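Local atomic coordinates of cytochrome c7 (Geobacter sulfurreducens, PDB entry 3H33), a protein that carries three haems and probably transfers electrons during Fe(III) respiration as a small multihaem cytochrome. Residues P7-F15 with R64-G72. Numbering follows the deposited sequence.
Sequences PTRIGAVVF and RCGDCHKGG. With HEM (protoporphyrin IX containing Fe), chain D.
His-69 ND1 donates to Gly-11 O at 2.8 Å, near the imidazole plane, while its NE2 binds the haem iron at 2.0 Å. Histidine suits this place because one ring serves metal and backbone. A second bond from ND1, to Thr-8 OG1, is weak and doubtful: the model sets OG1 too close to Gly-11 O, so both oxygens are less surely placed. With alanine replacing Thr-8, haem propionate carbons CBA and CAD, which CG2 touches, would probably lose part of their cover. Lys-70 N gives a nearly straight bond to Ala-12 O (3.2 Å), and a water joins Val-14 N to Cys-68 O. Ile-10 N donates a hydrogen bond to propionate oxygen O1A (2.9 Å). With CG1 anti to the backbone N (chi1 -164°), Ile-10 lays CG2 over one His-69 face, a CH-pi contact. Val-13 CG2 meets this ring obliquely, nearest ND1; its CG1 meets Cys-68 CB. Gly-11 suits its backbone angles, where a CB would jam against the Ile-10 carbonyl oxygen and crowd His-69 and Lys-70. Thioether-linked Cys-65 and Cys-68 complete with His-69 the CXXCH motif; His-47 is the other axial ligand. Hydrogen bonding at ND1 would be expected to fix the imidazole's rotation and increase its electron donation to iron.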
loop_
_atom_site.group_PDB
_atom_site.type_symbol
_atom_site.label_atom_id
_atom_site.label_comp_id
_atom_site.label_asym_id
_atom_site.label_seq_id
_atom_site.Cartn_x
_atom_site.Cartn_y
_atom_site.Cartn_z
ATOM N N PRO A 7 0.635 -11.824 0.655
ATOM C CA PRO A 7 -0.090 -12.920 1.298
ATOM C C PRO A 7 0.079 -12.809 2.810
ATOM O O PRO A 7 1.198 -12.791 3.316
ATOM C CB PRO A 7 0.582 -14.159 0.714
ATOM C CG PRO A 7 2.007 -13.720 0.596
ATOM C CD PRO A 7 1.878 -12.310 0.026
ATOM N N THR A 8 -1.033 -12.703 3.527
ATOM C CA THR A 8 -0.983 -12.590 4.977
ATOM C C THR A 8 -1.984 -13.555 5.593
ATOM O O THR A 8 -3.010 -13.865 4.985
ATOM C CB THR A 8 -1.309 -11.150 5.447
ATOM O OG1 THR A 8 -2.610 -10.775 4.982
ATOM C CG2 THR A 8 -0.291 -10.163 4.900
ATOM N N ARG A 9 -1.675 -14.030 6.796
ATOM C CA ARG A 9 -2.535 -14.973 7.507
ATOM C C ARG A 9 -3.976 -14.479 7.561
ATOM O O ARG A 9 -4.909 -15.200 7.206
ATOM C CB ARG A 9 -2.046 -15.166 8.945
ATOM C CG ARG A 9 -0.556 -14.983 9.151
ATOM C CD ARG A 9 0.121 -16.275 9.558
ATOM N NE ARG A 9 1.479 -16.039 10.042
ATOM C CZ ARG A 9 2.296 -16.992 10.480
ATOM N NH1 ARG A 9 1.895 -18.258 10.496
ATOM N NH2 ARG A 9 3.514 -16.680 10.908
ATOM N N ILE A 10 -4.137 -13.238 8.007
ATOM C CA ILE A 10 -5.443 -12.608 8.161
ATOM C C ILE A 10 -6.194 -12.344 6.850
ATOM O O ILE A 10 -7.350 -11.923 6.863
ATOM C CB ILE A 10 -5.286 -11.277 8.938
ATOM C CG1 ILE A 10 -6.636 -10.801 9.463
ATOM C CG2 ILE A 10 -4.669 -10.215 8.033
ATOM C CD1 ILE A 10 -6.528 -9.605 10.385
ATOM N N GLY A 11 -5.545 -12.601 5.721
ATOM C CA GLY A 11 -6.180 -12.361 4.438
ATOM C C GLY A 11 -5.234 -11.565 3.561
ATOM O O GLY A 11 -4.705 -10.541 3.990
ATOM N N ALA A 12 -5.027 -12.028 2.333
ATOM C CA ALA A 12 -4.115 -11.376 1.404
ATOM C C ALA A 12 -4.529 -9.972 0.941
ATOM O O ALA A 12 -5.710 -9.690 0.720
ATOM C CB ALA A 12 -3.895 -12.276 0.191
ATOM N N VAL A 13 -3.533 -9.104 0.783
ATOM C CA VAL A 13 -3.746 -7.729 0.339
ATOM C C VAL A 13 -3.179 -7.533 -1.061
ATOM O O VAL A 13 -2.018 -7.858 -1.320
ATOM C CB VAL A 13 -3.042 -6.723 1.271
ATOM C CG1 VAL A 13 -3.291 -5.299 0.786
ATOM C CG2 VAL A 13 -3.532 -6.902 2.699
ATOM N N VAL A 14 -4.002 -7.007 -1.962
ATOM C CA VAL A 14 -3.568 -6.747 -3.329
ATOM C C VAL A 14 -3.362 -5.241 -3.524
ATOM O O VAL A 14 -4.308 -4.459 -3.429
ATOM C CB VAL A 14 -4.600 -7.261 -4.357
ATOM C CG1 VAL A 14 -4.168 -6.868 -5.767
ATOM C CG2 VAL A 14 -4.715 -8.786 -4.259
ATOM N N PHE A 15 -2.120 -4.853 -3.791
ATOM C CA PHE A 15 -1.748 -3.452 -3.986
ATOM C C PHE A 15 -1.708 -3.112 -5.465
ATOM O O PHE A 15 -0.799 -3.535 -6.179
ATOM C CB PHE A 15 -0.375 -3.195 -3.357
ATOM C CG PHE A 15 0.185 -1.815 -3.619
ATOM C CD1 PHE A 15 -0.578 -0.674 -3.393
ATOM C CD2 PHE A 15 1.506 -1.658 -4.030
ATOM C CE1 PHE A 15 -0.034 0.603 -3.569
ATOM C CE2 PHE A 15 2.058 -0.390 -4.209
ATOM C CZ PHE A 15 1.284 0.745 -3.976
ATOM N N ARG A 64 -10.415 0.327 6.462
ATOM C CA ARG A 64 -10.953 -0.742 7.298
ATOM C C ARG A 64 -10.250 -2.057 6.973
ATOM O O ARG A 64 -10.026 -2.371 5.802
ATOM C CB ARG A 64 -12.454 -0.890 7.062
ATOM C CG ARG A 64 -13.270 0.288 7.559
ATOM C CD ARG A 64 -14.751 -0.007 7.434
ATOM N NE ARG A 64 -15.548 0.908 8.240
ATOM C CZ ARG A 64 -16.809 0.684 8.588
ATOM N NH1 ARG A 64 -17.419 -0.432 8.196
ATOM N NH2 ARG A 64 -17.458 1.570 9.335
ATOM N N CYS A 65 -9.913 -2.824 8.010
ATOM C CA CYS A 65 -9.208 -4.098 7.844
ATOM C C CYS A 65 -9.643 -4.899 6.629
ATOM O O CYS A 65 -8.835 -5.208 5.754
ATOM C CB CYS A 65 -9.388 -4.978 9.081
ATOM S SG CYS A 65 -9.055 -4.142 10.653
ATOM N N GLY A 66 -10.927 -5.234 6.589
ATOM C CA GLY A 66 -11.474 -6.027 5.501
ATOM C C GLY A 66 -11.489 -5.407 4.120
ATOM O O GLY A 66 -11.747 -6.106 3.138
ATOM N N ASP A 67 -11.233 -4.107 4.023
ATOM C CA ASP A 67 -11.216 -3.471 2.712
ATOM C C ASP A 67 -9.853 -3.647 2.061
ATOM O O ASP A 67 -9.673 -3.337 0.891
ATOM C CB ASP A 67 -11.590 -1.992 2.816
ATOM C CG ASP A 67 -13.076 -1.794 3.041
ATOM O OD1 ASP A 67 -13.865 -2.608 2.512
ATOM O OD2 ASP A 67 -13.462 -0.831 3.733
ATOM N N CYS A 68 -8.902 -4.156 2.836
ATOM C CA CYS A 68 -7.552 -4.435 2.351
ATOM C C CYS A 68 -7.323 -5.938 2.403
ATOM O O CYS A 68 -6.944 -6.554 1.412
ATOM C CB CYS A 68 -6.501 -3.778 3.237
ATOM S SG CYS A 68 -5.857 -2.194 2.629
ATOM N N HIS A 69 -7.547 -6.513 3.581
ATOM C CA HIS A 69 -7.359 -7.939 3.797
ATOM C C HIS A 69 -8.592 -8.719 3.357
ATOM O O HIS A 69 -9.659 -8.609 3.963
ATOM C CB HIS A 69 -7.068 -8.201 5.274
ATOM C CG HIS A 69 -5.768 -7.623 5.747
ATOM N ND1 HIS A 69 -4.530 -8.129 5.411
ATOM C CD2 HIS A 69 -5.523 -6.575 6.574
ATOM C CE1 HIS A 69 -3.599 -7.395 6.038
ATOM N NE2 HIS A 69 -4.149 -6.434 6.754
ATOM N N LYS A 70 -8.435 -9.505 2.299
ATOM C CA LYS A 70 -9.526 -10.300 1.754
ATOM C C LYS A 70 -9.060 -11.717 1.446
ATOM O O LYS A 70 -7.897 -11.933 1.105
ATOM C CB LYS A 70 -10.043 -9.650 0.471
ATOM C CG LYS A 70 -10.416 -8.190 0.641
ATOM C CD LYS A 70 -10.876 -7.569 -0.663
ATOM C CE LYS A 70 -11.370 -6.148 -0.438
ATOM N NZ LYS A 70 -11.802 -5.498 -1.709
ATOM N N GLY A 71 -9.967 -12.681 1.581
ATOM C CA GLY A 71 -9.618 -14.059 1.283
ATOM C C GLY A 71 -9.486 -15.014 2.457
ATOM O O GLY A 71 -9.071 -16.160 2.268
ATOM N N GLY A 72 -9.822 -14.563 3.662
ATOM C CA GLY A 72 -9.729 -15.440 4.819
ATOM C C GLY A 72 -8.308 -15.781 5.236
ATOM O O GLY A 72 -8.027 -15.788 6.456
HETATM C CHA HEM D . -0.255 -7.069 7.495
HETATM C CHB HEM D . -3.990 -6.880 10.504
HETATM C CHC HEM D . -5.688 -3.044 8.233
HETATM C CHD HEM D . -2.445 -3.793 4.806
HETATM C C1A HEM D . -1.096 -7.333 8.563
HETATM C C2A HEM D . -0.860 -8.343 9.580
HETATM C C3A HEM D . -1.940 -8.319 10.404
HETATM C C4A HEM D . -2.814 -7.280 9.895
HETATM C CMA HEM D . -2.196 -9.218 11.616
HETATM C CAA HEM D . 0.382 -9.235 9.692
HETATM C CBA HEM D . 0.249 -10.427 8.757
HETATM C CGA HEM D . -0.756 -11.445 9.259
HETATM O O1A HEM D . -1.485 -12.035 8.430
HETATM O O2A HEM D . -0.805 -11.663 10.488
HETATM C C1B HEM D . -4.797 -5.815 10.147
HETATM C C2B HEM D . -5.920 -5.330 10.934
HETATM C C3B HEM D . -6.385 -4.204 10.348
HETATM C C4B HEM D . -5.524 -4.023 9.174
HETATM C CMB HEM D . -6.413 -5.927 12.240
HETATM C CAB HEM D . -7.484 -3.276 10.873
HETATM C CBB HEM D . -7.238 -2.615 12.227
HETATM C C1C HEM D . -4.938 -2.912 7.084
HETATM C C2C HEM D . -5.283 -2.016 5.995
HETATM C C3C HEM D . -4.404 -2.298 4.984
HETATM C C4C HEM D . -3.534 -3.327 5.489
HETATM C CMC HEM D . -6.491 -1.077 5.941
HETATM C CAC HEM D . -4.360 -1.757 3.546
HETATM C CBC HEM D . -4.437 -0.241 3.433
HETATM C C1D HEM D . -1.515 -4.692 5.256
HETATM C C2D HEM D . -0.366 -5.125 4.496
HETATM C C3D HEM D . 0.270 -6.009 5.288
HETATM C C4D HEM D . -0.480 -6.125 6.508
HETATM C CMD HEM D . -0.013 -4.717 3.066
HETATM C CAD HEM D . 1.465 -6.841 4.911
HETATM C CBD HEM D . 2.798 -6.184 5.188
HETATM C CGD HEM D . 3.955 -7.107 4.861
HETATM O O1D HEM D . 3.880 -7.814 3.835
HETATM O O2D HEM D . 4.939 -7.122 5.624
HETATM N NA HEM D . -2.276 -6.667 8.785
HETATM N NB HEM D . -4.540 -4.998 9.086
HETATM N NC HEM D . -3.876 -3.722 6.748
HETATM N ND HEM D . -1.591 -5.324 6.468
HETATM FE FE HEM D . -3.045 -5.170 7.772
HETATM O O HOH W 1 -6.652 -6.778 -1.352
#